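Local coordinates for protein GCN5-related N-acetyltransferase (Kribbella flavida, PDB 4H89) that probably transfers an acyl group, most likely acetyl from acetyl-coenzyme A, to an acceptor molecule, as other GNAT-family enzymes do, at residues Q59-V64 with A76-N81; H88-S93 with E120-I125; P24-I29 with P40-E45; A17-I22 with S49-P54; A32-A37 with H157-G162. All blocks are in the same frame, centred on the assembly; numbering follows the deposited sequence.

Contact 1: residues Q59-V64 with A76-N81; sequences QSRTTV and ANMYPN
Four backbone hydrogen bonds, arranged as two reciprocal pairs, tie strand 61-66 to strand 72-80 in an antiparallel beta hairpin of the GNAT sheet. Thr63 N makes the shortest, 2.8 Å to Ala76 O and in the carbonyl plane. Ala76 N returns to Thr63 O at 3.1 Å, standing above the plane of the Thr63 carbonyl. Arg61 and Met78, a selenomethionine, form the second hydrogen-bonded pair; here Met78 N lies almost along the C=O axis of Arg61. Between the two comes the non-hydrogen-bonded pair of Thr62 and Asn77, their CA atoms 4.2 Å apart. Thr62 OG1 bonds to Thr53 OG1 and Trp51 O, and Asn77 ND2 also meets Trp51 O.

Arg61, Thr63, Ala76 and Met78 share the other face, which helix 105-119 covers. Arg61 runs out extended, CG anti to the backbone N (chi1 175°), and Thr63 CG2 sits over the centre of its guanidinium; Arg61 NE and NH1 form salt bridges with Asp13 and Asp112. Met78 starts from the crowded position between N and carbonyl carbon (chi1 62°) and bends twice, so that it lies alongside Arg61 with SE 3.8 Å from Arg61 NH1. Its CE ends 3.9 Å from Thr63 CG2. Beyond the ladder Gln59 O is buried without a polar partner, and Pro80 CD lies 3.3 Å from it.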
# COMPACT_ATOMS: atom_id res chain seq x y z
N GLN A 59 4.08 3.52 16.68
CA GLN A 59 4.18 2.06 16.78
C GLN A 59 5.00 1.49 15.63
O GLN A 59 4.50 0.70 14.84
CB GLN A 59 2.79 1.44 16.81
CG GLN A 59 2.01 1.74 18.08
CD GLN A 59 1.23 0.54 18.52
OE1 GLN A 59 0.22 0.21 17.93
NE2 GLN A 59 1.71 -0.14 19.57
N SER A 60 6.24 1.93 15.57
CA SER A 60 7.14 1.59 14.47
C SER A 60 8.51 1.36 15.02
O SER A 60 8.84 1.82 16.10
CB SER A 60 7.18 2.76 13.49
OG SER A 60 5.91 2.95 12.85
N ARG A 61 9.33 0.62 14.26
CA ARG A 61 10.65 0.24 14.72
C ARG A 61 11.50 -0.18 13.55
O ARG A 61 10.97 -0.69 12.56
CB ARG A 61 10.52 -0.89 15.76
CG ARG A 61 11.81 -1.52 16.29
CD ARG A 61 11.44 -2.42 17.47
NE ARG A 61 12.58 -3.13 18.01
CZ ARG A 61 12.80 -4.43 17.92
NH1 ARG A 61 11.96 -5.20 17.26
NH2 ARG A 61 13.86 -4.92 18.48
N THR A 62 12.81 0.06 13.66
CA THR A 62 13.78 -0.47 12.69
C THR A 62 14.82 -1.23 13.47
O THR A 62 15.31 -0.76 14.50
CB THR A 62 14.40 0.66 11.89
OG1 THR A 62 13.36 1.43 11.28
CG2 THR A 62 15.39 0.16 10.83
N THR A 63 15.17 -2.41 12.97
CA THR A 63 16.17 -3.28 13.58
C THR A 63 17.30 -3.58 12.62
O THR A 63 17.15 -3.41 11.41
CB THR A 63 15.56 -4.62 14.00
OG1 THR A 63 15.06 -5.28 12.86
CG2 THR A 63 14.45 -4.40 15.00
N VAL A 64 18.39 -4.04 13.21
CA VAL A 64 19.49 -4.65 12.44
C VAL A 64 19.78 -6.02 13.01
O VAL A 64 19.61 -6.26 14.21
CB VAL A 64 20.78 -3.81 12.40
CG1 VAL A 64 20.61 -2.60 11.52
CG2 VAL A 64 21.25 -3.45 13.80
N ALA A 76 15.40 -4.75 9.30
CA ALA A 76 13.95 -4.83 9.12
C ALA A 76 13.35 -3.50 9.59
O ALA A 76 13.87 -2.86 10.49
CB ALA A 76 13.34 -5.95 9.92
N ASN A 77 12.22 -3.15 9.01
CA ASN A 77 11.44 -2.12 9.63
C ASN A 77 10.00 -2.58 9.67
O ASN A 77 9.56 -3.43 8.88
CB ASN A 77 11.64 -0.76 8.97
CG ASN A 77 10.94 -0.66 7.67
OD1 ASN A 77 10.36 -1.65 7.18
ND2 ASN A 77 10.96 0.49 7.11
N MSE A 78 9.28 -2.04 10.65
CA MSE A 78 7.96 -2.53 11.04
C MSE A 78 7.15 -1.33 11.49
O MSE A 78 7.67 -0.39 12.09
CB MSE A 78 8.11 -3.65 12.09
CG MSE A 78 8.79 -3.17 13.40
SE MSE A 78 9.87 -4.61 14.20
CE MSE A 78 11.17 -4.61 12.97
N TYR A 79 5.84 -1.40 11.26
CA TYR A 79 5.01 -0.19 11.38
C TYR A 79 3.55 -0.62 11.20
O TYR A 79 3.29 -1.69 10.69
CB TYR A 79 5.41 0.83 10.25
CG TYR A 79 5.67 0.14 8.92
CD1 TYR A 79 4.66 -0.20 8.04
CD2 TYR A 79 6.95 -0.20 8.57
CE1 TYR A 79 4.92 -0.91 6.85
CE2 TYR A 79 7.23 -0.89 7.41
CZ TYR A 79 6.24 -1.25 6.55
OH TYR A 79 6.59 -1.95 5.41
N PRO A 80 2.60 0.25 11.52
CA PRO A 80 1.21 -0.09 11.18
C PRO A 80 1.02 -0.12 9.66
O PRO A 80 1.52 0.77 8.93
CB PRO A 80 0.39 1.05 11.84
CG PRO A 80 1.34 1.66 12.85
CD PRO A 80 2.68 1.52 12.23
N ASN A 81 0.28 -1.09 9.15
CA ASN A 81 0.11 -1.21 7.71
C ASN A 81 -0.72 -0.10 7.14
O ASN A 81 -0.51 0.27 6.00
CB ASN A 81 -0.50 -2.55 7.32
CG ASN A 81 -0.25 -2.90 5.85
OD1 ASN A 81 0.85 -2.64 5.32
ND2 ASN A 81 -1.23 -3.47 5.19

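Contact 2: residues H88-S93 with E120-I125; sequences HVASAS and EGFRAI
Phe122 lies just before the first parallel bridge, where the beta-alpha-beta crossover from strand 89-96 through helix 105-119 enters strand 124-131. Its CB rests 3.7 Å from His88 O. CG, held anti to the carbonyl carbon (chi1 -72°), meets the Ala90 methyl, and CD1 comes within 3.5 Å of Ala90 N. Farther out, CE1 touches CA and CB of Ala90, while CZ at the tip stands 4.2 Å from Ala90 CB. That methyl therefore sits over the ring centre, 3.6 Å above the plane and 14° off its normal, a CH-pi contact. Trp116 of the crossover helix also meets the ring. An alanine in place of Phe122 would take away the ring face under Ala90 CB and would probably loosen the packing between the strand start and helix 105-119.

Two main-chain bonds set the register: Arg123 N to His88 O, 2.8 Å and nearly along the C=O axis, and Ala90 N to Ala124 O at 2.9 Å. Beside them His88 CD2 and Arg123 CD pass obliquely at 4.0 Å, and the imidazole goes on to bond, through NE2, with Glu154 O of the second subunit. His88 O is bonded to Arg123 N, and the neighbouring Ala124 N is buried with no partner. Across the two segments polarity is thus met by backbone alone, and side chains add only nonpolar packing.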
# COMPACT_ATOMS: atom_id res chain seq x y z
N HIS A 88 -4.31 -1.58 13.62
CA HIS A 88 -4.12 -2.78 14.40
C HIS A 88 -3.48 -3.93 13.61
O HIS A 88 -3.19 -4.98 14.18
CB HIS A 88 -5.47 -3.25 14.97
CG HIS A 88 -6.48 -3.52 13.93
ND1 HIS A 88 -7.11 -2.50 13.25
CD2 HIS A 88 -6.88 -4.67 13.37
CE1 HIS A 88 -7.90 -3.02 12.33
NE2 HIS A 88 -7.77 -4.35 12.39
N VAL A 89 -3.22 -3.68 12.33
CA VAL A 89 -2.51 -4.64 11.50
C VAL A 89 -1.12 -4.04 11.24
O VAL A 89 -1.02 -2.94 10.70
CB VAL A 89 -3.23 -4.89 10.17
CG1 VAL A 89 -2.49 -5.91 9.35
CG2 VAL A 89 -4.66 -5.34 10.38
N ALA A 90 -0.07 -4.77 11.62
CA ALA A 90 1.30 -4.35 11.36
C ALA A 90 1.73 -4.82 9.99
O ALA A 90 1.13 -5.69 9.38
CB ALA A 90 2.20 -5.02 12.40
N SER A 91 2.82 -4.22 9.51
CA SER A 91 3.54 -4.76 8.35
C SER A 91 5.01 -4.55 8.58
O SER A 91 5.43 -3.97 9.59
CB SER A 91 3.07 -4.05 7.11
OG SER A 91 3.61 -4.64 5.91
N ALA A 92 5.80 -5.07 7.66
CA ALA A 92 7.22 -4.98 7.78
C ALA A 92 7.86 -5.24 6.43
O ALA A 92 7.26 -5.82 5.53
CB ALA A 92 7.74 -6.01 8.79
N SER A 93 9.10 -4.80 6.33
CA SER A 93 10.00 -5.08 5.22
C SER A 93 11.35 -5.56 5.74
O SER A 93 11.74 -5.20 6.83
CB SER A 93 10.22 -3.79 4.40
OG SER A 93 9.00 -3.29 3.88
N GLU A 120 3.54 -5.23 21.23
CA GLU A 120 3.01 -3.89 20.99
C GLU A 120 1.49 -3.90 20.77
O GLU A 120 0.89 -2.85 20.58
CB GLU A 120 3.69 -3.28 19.79
CG GLU A 120 5.11 -2.86 20.07
CD GLU A 120 5.22 -1.71 21.05
OE1 GLU A 120 4.32 -0.85 21.09
OE2 GLU A 120 6.23 -1.69 21.76
N GLY A 121 0.87 -5.07 20.80
CA GLY A 121 -0.57 -5.10 20.80
C GLY A 121 -1.27 -5.22 19.47
O GLY A 121 -2.49 -5.21 19.41
N PHE A 122 -0.51 -5.43 18.39
CA PHE A 122 -1.15 -5.59 17.10
C PHE A 122 -1.96 -6.88 17.11
O PHE A 122 -1.66 -7.84 17.83
CB PHE A 122 -0.08 -5.62 15.99
CG PHE A 122 0.59 -4.29 15.70
CD1 PHE A 122 0.02 -3.38 14.85
CD2 PHE A 122 1.76 -3.96 16.34
CE1 PHE A 122 0.66 -2.18 14.53
CE2 PHE A 122 2.43 -2.79 16.01
CZ PHE A 122 1.87 -1.87 15.13
N ARG A 123 -2.95 -6.93 16.22
CA ARG A 123 -3.84 -8.09 16.06
C ARG A 123 -3.45 -9.01 14.89
O ARG A 123 -3.89 -10.14 14.84
CB ARG A 123 -5.26 -7.65 15.85
CG ARG A 123 -5.88 -7.13 17.11
CD ARG A 123 -7.24 -6.49 16.89
NE ARG A 123 -8.08 -6.50 18.08
CZ ARG A 123 -7.95 -5.68 19.11
NH1 ARG A 123 -8.84 -5.75 20.04
NH2 ARG A 123 -6.94 -4.77 19.23
N ALA A 124 -2.60 -8.53 13.98
CA ALA A 124 -2.20 -9.28 12.80
C ALA A 124 -1.03 -8.56 12.15
O ALA A 124 -0.71 -7.45 12.51
CB ALA A 124 -3.37 -9.41 11.84
N ILE A 125 -0.46 -9.27 11.19
CA ILE A 125 0.60 -8.75 10.33
C ILE A 125 0.23 -9.05 8.88
O ILE A 125 -0.23 -10.13 8.56
CB ILE A 125 1.96 -9.40 10.61
CG1 ILE A 125 2.31 -9.36 12.09
CG2 ILE A 125 3.07 -8.72 9.82
CD1 ILE A 125 3.44 -10.29 12.52

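Contact 3: residues P24-I29 with P40-E45; sequences PFFREI and PELTDE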
# COMPACT_ATOMS: atom_id res chain seq x y z
N PRO A 24 23.67 0.12 1.22
CA PRO A 24 23.99 -0.76 0.08
C PRO A 24 23.05 -1.91 -0.11
O PRO A 24 22.91 -2.39 -1.24
CB PRO A 24 25.44 -1.21 0.34
CG PRO A 24 25.83 -0.69 1.68
CD PRO A 24 24.79 0.27 2.16
N PHE A 25 22.41 -2.41 0.96
CA PHE A 25 21.41 -3.48 0.77
C PHE A 25 20.27 -3.01 -0.05
O PHE A 25 19.77 -3.73 -0.89
CB PHE A 25 20.77 -3.97 2.09
CG PHE A 25 21.72 -4.37 3.16
CD1 PHE A 25 23.03 -4.70 2.89
CD2 PHE A 25 21.26 -4.42 4.49
CE1 PHE A 25 23.90 -5.05 3.89
CE2 PHE A 25 22.14 -4.74 5.51
CZ PHE A 25 23.45 -5.08 5.20
N PHE A 26 19.79 -1.82 0.28
CA PHE A 26 18.71 -1.20 -0.45
C PHE A 26 19.07 -1.08 -1.92
O PHE A 26 18.30 -1.45 -2.81
CB PHE A 26 18.31 0.15 0.18
CG PHE A 26 17.30 0.88 -0.62
CD1 PHE A 26 15.97 0.49 -0.61
CD2 PHE A 26 17.64 1.92 -1.43
CE1 PHE A 26 15.02 1.15 -1.35
CE2 PHE A 26 16.68 2.56 -2.22
CZ PHE A 26 15.38 2.18 -2.17
N ARG A 27 20.23 -0.50 -2.19
CA ARG A 27 20.69 -0.37 -3.58
C ARG A 27 20.77 -1.71 -4.31
O ARG A 27 20.34 -1.78 -5.48
CB ARG A 27 22.00 0.38 -3.66
CG ARG A 27 21.94 1.80 -3.16
CD ARG A 27 20.97 2.69 -3.91
NE ARG A 27 21.05 4.04 -3.41
CZ ARG A 27 20.13 4.97 -3.63
NH1 ARG A 27 19.02 4.71 -4.27
NH2 ARG A 27 20.28 6.17 -3.11
N GLU A 28 21.28 -2.77 -3.64
CA GLU A 28 21.36 -4.13 -4.24
C GLU A 28 19.95 -4.56 -4.65
O GLU A 28 19.71 -4.99 -5.78
CB GLU A 28 21.90 -5.22 -3.26
CG GLU A 28 23.37 -5.13 -2.78
CD GLU A 28 23.85 -6.25 -1.79
OE1 GLU A 28 23.15 -6.74 -0.83
OE2 GLU A 28 25.02 -6.64 -1.93
N ILE A 29 18.99 -4.40 -3.73
CA ILE A 29 17.61 -4.86 -4.01
C ILE A 29 16.97 -4.16 -5.19
O ILE A 29 16.36 -4.81 -6.03
CB ILE A 29 16.71 -4.75 -2.77
CG1 ILE A 29 17.09 -5.87 -1.78
CG2 ILE A 29 15.22 -4.81 -3.11
CD1 ILE A 29 16.56 -5.69 -0.37
N PRO A 40 13.51 3.77 -8.61
CA PRO A 40 14.92 3.47 -8.83
C PRO A 40 15.89 4.61 -8.56
O PRO A 40 17.11 4.40 -8.50
CB PRO A 40 14.95 3.08 -10.31
CG PRO A 40 13.81 3.83 -10.91
CD PRO A 40 12.75 3.81 -9.87
N GLU A 41 15.36 5.81 -8.37
CA GLU A 41 16.21 6.98 -8.27
C GLU A 41 16.05 7.76 -6.95
O GLU A 41 16.28 8.96 -6.91
CB GLU A 41 15.99 7.90 -9.48
CG GLU A 41 16.48 7.31 -10.81
CD GLU A 41 16.40 8.31 -11.94
OE1 GLU A 41 15.25 8.67 -12.35
OE2 GLU A 41 17.49 8.69 -12.43
N LEU A 42 15.71 7.08 -5.87
CA LEU A 42 15.66 7.74 -4.57
C LEU A 42 17.02 8.21 -4.14
O LEU A 42 18.02 7.53 -4.32
CB LEU A 42 15.11 6.80 -3.50
CG LEU A 42 13.67 6.33 -3.64
CD1 LEU A 42 13.31 5.49 -2.45
CD2 LEU A 42 12.69 7.48 -3.76
N THR A 43 17.06 9.38 -3.51
CA THR A 43 18.32 9.81 -2.90
C THR A 43 18.65 8.90 -1.73
O THR A 43 17.75 8.26 -1.15
CB THR A 43 18.28 11.27 -2.43
OG1 THR A 43 17.46 11.39 -1.29
CG2 THR A 43 17.82 12.24 -3.51
N ASP A 44 19.90 8.95 -1.28
CA ASP A 44 20.28 8.23 -0.08
C ASP A 44 19.39 8.64 1.10
O ASP A 44 18.98 7.80 1.93
CB ASP A 44 21.74 8.52 0.29
CG ASP A 44 22.77 7.93 -0.67
OD1 ASP A 44 22.45 7.15 -1.57
OD2 ASP A 44 23.97 8.28 -0.46
N GLU A 45 19.10 9.92 1.21
CA GLU A 45 18.33 10.48 2.31
C GLU A 45 16.84 10.16 2.21
O GLU A 45 16.18 9.90 3.23
CB GLU A 45 18.56 11.97 2.43
CG GLU A 45 20.00 12.39 2.75
CD GLU A 45 20.93 12.46 1.55
OE1 GLU A 45 20.57 12.18 0.40
OE2 GLU A 45 22.09 12.80 1.77
O HOH W 1 18.51 2.80 -6.38
O HOH W 2 23.72 4.90 -2.70
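Leu42 O, the carbonyl just before the N-cap residue Thr43 of helix 44-51, is gripped by two N-H groups of one guanidinium. Arg27 NH1 approaches it in the carbonyl plane, on a lone pair, at 3.0 Å, whereas Arg27 NH2 comes in from above that plane at 2.9 Å; the oxygen lies close to the guanidinium plane in both bonds. NH2 turns its second hydrogen to Asp44 OD1 in a salt bridge of 2.8 Å that is nearly straight (167° at the hydrogen) and uses the anti lone pair of the carboxylate oxygen. The two charged groups are twisted by 47°, so they meet through a single oxygen and not as a coplanar double bridge.

Two waters complete the ring of partners. One accepts from Arg27 NH1 at 2.9 Å and donates to Pro40 O; the other accepts from Arg27 NE and donates to Asp44 OD1. All five guanidinium N-H groups are thereby used, which fixes both its tilt and its rotation. A bend at chi2 (-60°) swings the side chain from helix 19-32 across to this helix start. Asp44, in the first turn of its helix and facing an arginine, would be expected to stay ionised.

Behind the polar network the packing is slight. Phe26, whose ring also meets Tyr38 edge to face, crosses Leu42 at about a right angle, and the contact closes with Phe26 CZ 3.9 Å from Leu42 CD1.

Contact 4: residues A17-I22 with S49-P54; sequences ADWPAI and SLWMTP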
# COMPACT_ATOMS: atom_id res chain seq x y z
N ALA A 17 23.88 5.41 13.33
CA ALA A 17 25.14 5.03 12.75
C ALA A 17 25.13 3.76 11.92
O ALA A 17 26.09 3.53 11.17
CB ALA A 17 26.19 4.93 13.84
N ASP A 18 24.08 2.91 12.03
CA ASP A 18 23.98 1.70 11.19
C ASP A 18 23.55 2.01 9.76
O ASP A 18 23.68 1.16 8.90
CB ASP A 18 22.97 0.75 11.83
CG ASP A 18 23.40 0.22 13.16
OD1 ASP A 18 24.58 -0.04 13.38
OD2 ASP A 18 22.48 -0.03 13.99
N TRP A 19 22.98 3.19 9.51
CA TRP A 19 22.38 3.46 8.18
C TRP A 19 23.37 3.27 7.02
O TRP A 19 23.00 2.68 6.00
CB TRP A 19 21.65 4.82 8.13
CG TRP A 19 21.24 5.18 6.76
CD1 TRP A 19 21.79 6.17 5.97
CD2 TRP A 19 20.32 4.48 5.90
NE1 TRP A 19 21.23 6.14 4.74
CE2 TRP A 19 20.30 5.13 4.68
CE3 TRP A 19 19.46 3.40 6.09
CZ2 TRP A 19 19.51 4.72 3.63
CZ3 TRP A 19 18.66 2.97 5.05
CH2 TRP A 19 18.70 3.64 3.82
N PRO A 20 24.62 3.75 7.13
CA PRO A 20 25.54 3.52 6.02
C PRO A 20 25.79 2.10 5.65
O PRO A 20 26.07 1.83 4.50
CB PRO A 20 26.84 4.24 6.49
CG PRO A 20 26.34 5.29 7.41
CD PRO A 20 25.22 4.64 8.14
N ALA A 21 25.64 1.17 6.59
CA ALA A 21 25.78 -0.25 6.30
C ALA A 21 24.53 -0.82 5.67
O ALA A 21 24.59 -1.79 4.92
CB ALA A 21 26.10 -1.00 7.58
N ILE A 22 23.37 -0.23 5.94
CA ILE A 22 22.09 -0.69 5.39
C ILE A 22 21.85 -0.21 3.97
O ILE A 22 21.32 -0.94 3.12
CB ILE A 22 20.92 -0.21 6.31
CG1 ILE A 22 21.10 -0.79 7.71
CG2 ILE A 22 19.56 -0.62 5.70
CD1 ILE A 22 20.21 -0.14 8.73
N SER A 49 14.86 8.00 5.05
CA SER A 49 13.56 8.38 5.60
C SER A 49 12.53 7.26 5.51
O SER A 49 11.70 7.09 6.42
CB SER A 49 13.03 9.62 4.91
OG SER A 49 13.76 10.74 5.43
N LEU A 50 12.56 6.50 4.41
CA LEU A 50 11.61 5.42 4.24
C LEU A 50 11.94 4.27 5.17
O LEU A 50 11.03 3.58 5.64
CB LEU A 50 11.62 4.94 2.80
CG LEU A 50 10.92 5.85 1.79
CD1 LEU A 50 10.83 5.12 0.46
CD2 LEU A 50 9.51 6.30 2.22
N TRP A 51 13.22 4.07 5.48
CA TRP A 51 13.67 2.87 6.19
C TRP A 51 13.85 3.02 7.70
O TRP A 51 13.42 2.16 8.48
CB TRP A 51 14.97 2.35 5.55
CG TRP A 51 15.27 1.00 6.06
CD1 TRP A 51 16.12 0.65 7.05
CD2 TRP A 51 14.65 -0.19 5.61
NE1 TRP A 51 16.02 -0.69 7.29
CE2 TRP A 51 15.13 -1.24 6.41
CE3 TRP A 51 13.70 -0.47 4.62
CZ2 TRP A 51 14.73 -2.56 6.22
CZ3 TRP A 51 13.29 -1.79 4.45
CH2 TRP A 51 13.79 -2.81 5.26
N MSE A 52 14.57 4.04 8.13
CA MSE A 52 14.84 4.33 9.52
C MSE A 52 13.59 4.92 10.11
O MSE A 52 12.85 5.64 9.45
CB MSE A 52 16.01 5.31 9.65
CG MSE A 52 17.32 4.79 9.09
SE MSE A 52 18.06 3.15 9.82
CE MSE A 52 18.67 3.95 11.40
N THR A 53 13.32 4.54 11.36
CA THR A 53 12.11 4.94 12.09
C THR A 53 12.43 6.08 13.00
O THR A 53 13.24 5.92 13.93
CB THR A 53 11.62 3.81 13.02
OG1 THR A 53 11.25 2.72 12.25
CG2 THR A 53 10.41 4.27 13.79
N PRO A 54 11.82 7.24 12.75
CA PRO A 54 11.97 8.37 13.68
C PRO A 54 11.11 8.21 14.93
O PRO A 54 10.02 7.63 14.89
CB PRO A 54 11.52 9.55 12.85
CG PRO A 54 10.62 9.03 11.80
CD PRO A 54 10.96 7.57 11.61
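A selenium atom beside an indole marks this contact, which has no hydrogen bond between its two segments. Met52, present as selenomethionine, places SE 5.2 Å from the centroid of the six-membered ring of Trp19, 67° off the ring normal, a Met-aromatic contact of oblique geometry. Three torsions of the same sign put it there: CG stands anti to the carbonyl carbon, and the chain then bends at chi2 and again at chi3. The nearer touch is made by Met52 CG, 3.9 Å from Trp19 CE3.

Trp19 reaches across with CG anti to its backbone N (chi1 171°), and the next ring atom, CZ3, meets Trp51 CB at 3.8 Å. Neighbouring atoms CE3 and CZ3 of the benzo ring thus touch two consecutive residues, Met52 and Trp51, the latter the last residue of helix 44-51 and the former just after it. Ile22, one turn later on helix 19-32, divides its branches between the same two partners. Its CG2 crosses to Trp51, 3.9 Å from NE1, while CD1 ends 4.1 Å from Met52 SE.

The polar end of Trp51 is engaged in the sheet, NE1 bonding to Ser75 OG. Trp19 leans further on Ala47 and Arg48 of helix 44-51, and Ile22 on Val64 and Ser75. The cluster therefore packs the start of helix 19-32 against the end of helix 44-51, over strands 61-66 and 72-80.

Contact 5: residues A32-A37 with H157-G162; sequences AGETYA and HHPTHG
His158 has its imidazole sandwiched by its own turn, with Pro159 CD 3.3 Å above one face and His161 CD2 as far above the opposite face of the His158 ring, both offset toward the rim. The turn is a tight beta-hairpin turn, closed by reciprocal backbone bonds between His158 and Gly162. Its amides converge on the ring: Thr160 N lies 3.0 Å from His158 ND1, close to the ring plane, and His161 N reaches the same ND1 from a more tilted position. ND1 is therefore an acceptor twice over, which is likely to hold the ring's rotation. An alanine in place of His158 would deprive both amides of ND1 and would probably loosen the turn.

Against this ring comes the loop after helix 19-32. Glu34 CG touches His158 NE2 at 3.7 Å, the carboxylate plane only 22° from that of the imidazole. No direct hydrogen bond crosses; water does the work. One molecule joins Glu34 OE2 to Thr160 OG1, while another donates to Gly33 O (2.6 Å) and to His157 O (2.7 Å). His157 also bonds, through its backbone, with the second subunit. Where the backbones pass, Pro159 CD rests 3.3 Å from Gly33 O.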
# COMPACT_ATOMS: atom_id res chain seq x y z
N ALA A 32 18.75 -5.41 -8.46
CA ALA A 32 18.43 -6.78 -8.86
C ALA A 32 17.01 -6.83 -9.41
O ALA A 32 16.74 -7.53 -10.40
CB ALA A 32 18.62 -7.74 -7.69
N GLY A 33 16.10 -6.07 -8.82
CA GLY A 33 14.74 -5.96 -9.36
C GLY A 33 13.93 -7.25 -9.24
O GLY A 33 13.04 -7.49 -10.04
N GLU A 34 14.25 -8.08 -8.25
CA GLU A 34 13.64 -9.39 -8.14
C GLU A 34 12.67 -9.54 -6.97
O GLU A 34 11.92 -10.50 -6.94
CB GLU A 34 14.75 -10.46 -8.05
CG GLU A 34 15.54 -10.54 -9.35
CD GLU A 34 16.74 -11.45 -9.31
OE1 GLU A 34 17.42 -11.55 -8.28
OE2 GLU A 34 17.02 -12.06 -10.37
N THR A 35 12.63 -8.60 -6.00
CA THR A 35 11.93 -8.81 -4.74
C THR A 35 11.00 -7.72 -4.22
O THR A 35 10.10 -8.01 -3.45
CB THR A 35 12.90 -9.16 -3.63
OG1 THR A 35 13.74 -8.05 -3.41
CG2 THR A 35 13.73 -10.40 -4.00
N TYR A 36 11.23 -6.47 -4.57
CA TYR A 36 10.45 -5.34 -4.03
C TYR A 36 10.40 -4.28 -5.16
O TYR A 36 11.34 -4.15 -5.93
CB TYR A 36 11.13 -4.73 -2.76
CG TYR A 36 10.97 -5.43 -1.37
CD1 TYR A 36 9.76 -5.45 -0.69
CD2 TYR A 36 12.07 -5.99 -0.70
CE1 TYR A 36 9.62 -6.06 0.58
CE2 TYR A 36 11.96 -6.57 0.57
CZ TYR A 36 10.72 -6.63 1.22
OH TYR A 36 10.59 -7.24 2.52
N ALA A 37 9.29 -3.58 -5.30
CA ALA A 37 9.13 -2.47 -6.23
C ALA A 37 9.41 -1.12 -5.54
O ALA A 37 8.62 -0.67 -4.72
CB ALA A 37 7.72 -2.47 -6.82
N HIS A 157 7.01 -6.99 -12.90
CA HIS A 157 7.87 -7.41 -14.03
C HIS A 157 9.23 -7.87 -13.51
O HIS A 157 10.01 -7.11 -12.99
CB HIS A 157 8.06 -6.29 -15.05
CG HIS A 157 8.74 -6.79 -16.28
ND1 HIS A 157 10.09 -6.71 -16.47
CD2 HIS A 157 8.26 -7.49 -17.31
CE1 HIS A 157 10.43 -7.36 -17.57
NE2 HIS A 157 9.32 -7.82 -18.12
N HIS A 158 9.47 -9.17 -13.59
CA HIS A 158 10.68 -9.79 -13.14
C HIS A 158 11.66 -9.84 -14.32
O HIS A 158 11.24 -10.17 -15.43
CB HIS A 158 10.34 -11.19 -12.63
CG HIS A 158 11.47 -11.90 -11.97
ND1 HIS A 158 12.52 -12.46 -12.66
CD2 HIS A 158 11.72 -12.14 -10.66
CE1 HIS A 158 13.37 -12.99 -11.80
NE2 HIS A 158 12.91 -12.82 -10.57
N PRO A 159 12.93 -9.57 -14.07
CA PRO A 159 13.88 -9.51 -15.19
C PRO A 159 14.13 -10.82 -15.96
O PRO A 159 14.60 -10.78 -17.12
CB PRO A 159 15.17 -9.00 -14.54
CG PRO A 159 14.87 -8.64 -13.15
CD PRO A 159 13.56 -9.20 -12.79
N THR A 160 13.85 -11.96 -15.33
CA THR A 160 13.99 -13.24 -15.99
C THR A 160 12.61 -13.88 -16.27
O THR A 160 12.41 -14.47 -17.33
CB THR A 160 14.80 -14.23 -15.09
OG1 THR A 160 16.04 -13.64 -14.74
CG2 THR A 160 14.99 -15.55 -15.75
N HIS A 161 11.66 -13.77 -15.35
CA HIS A 161 10.42 -14.58 -15.41
C HIS A 161 9.25 -13.83 -15.99
O HIS A 161 8.15 -14.39 -16.08
CB HIS A 161 10.07 -15.13 -14.02
CG HIS A 161 11.18 -15.91 -13.43
ND1 HIS A 161 11.85 -16.89 -14.14
CD2 HIS A 161 11.77 -15.84 -12.22
CE1 HIS A 161 12.80 -17.38 -13.38
NE2 HIS A 161 12.76 -16.78 -12.21
N GLY A 162 9.46 -12.57 -16.36
CA GLY A 162 8.42 -11.76 -16.97
C GLY A 162 7.42 -11.26 -15.94
O GLY A 162 7.76 -11.09 -14.75
O HOH W 3 12.31 -5.95 -12.03
O HOH W 4 16.53 -11.87 -12.82

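In the fold
From the N terminus, contact 4 opens first, at the start of helix 19-32, and closes at the end of helix 44-51; contact 3 lies within that span, so the two together join helix 19-32 to both the start and the end of helix 44-51. Contact 5 opens between the halves of contact 3, crosses both helical contacts, and closes only at residues 157-162, binding the loop behind helix 19-32 to a distant turn near the second subunit. Inside its long span, contacts 1 and 2 follow in series: the 61-66/72-80 hairpin, then the crossover into strand 124-131. These last two touch through neighbouring strands 72-80 and 89-96, while contact 4 meets contact 1 at Thr53 and Thr62, joining helices to sheet.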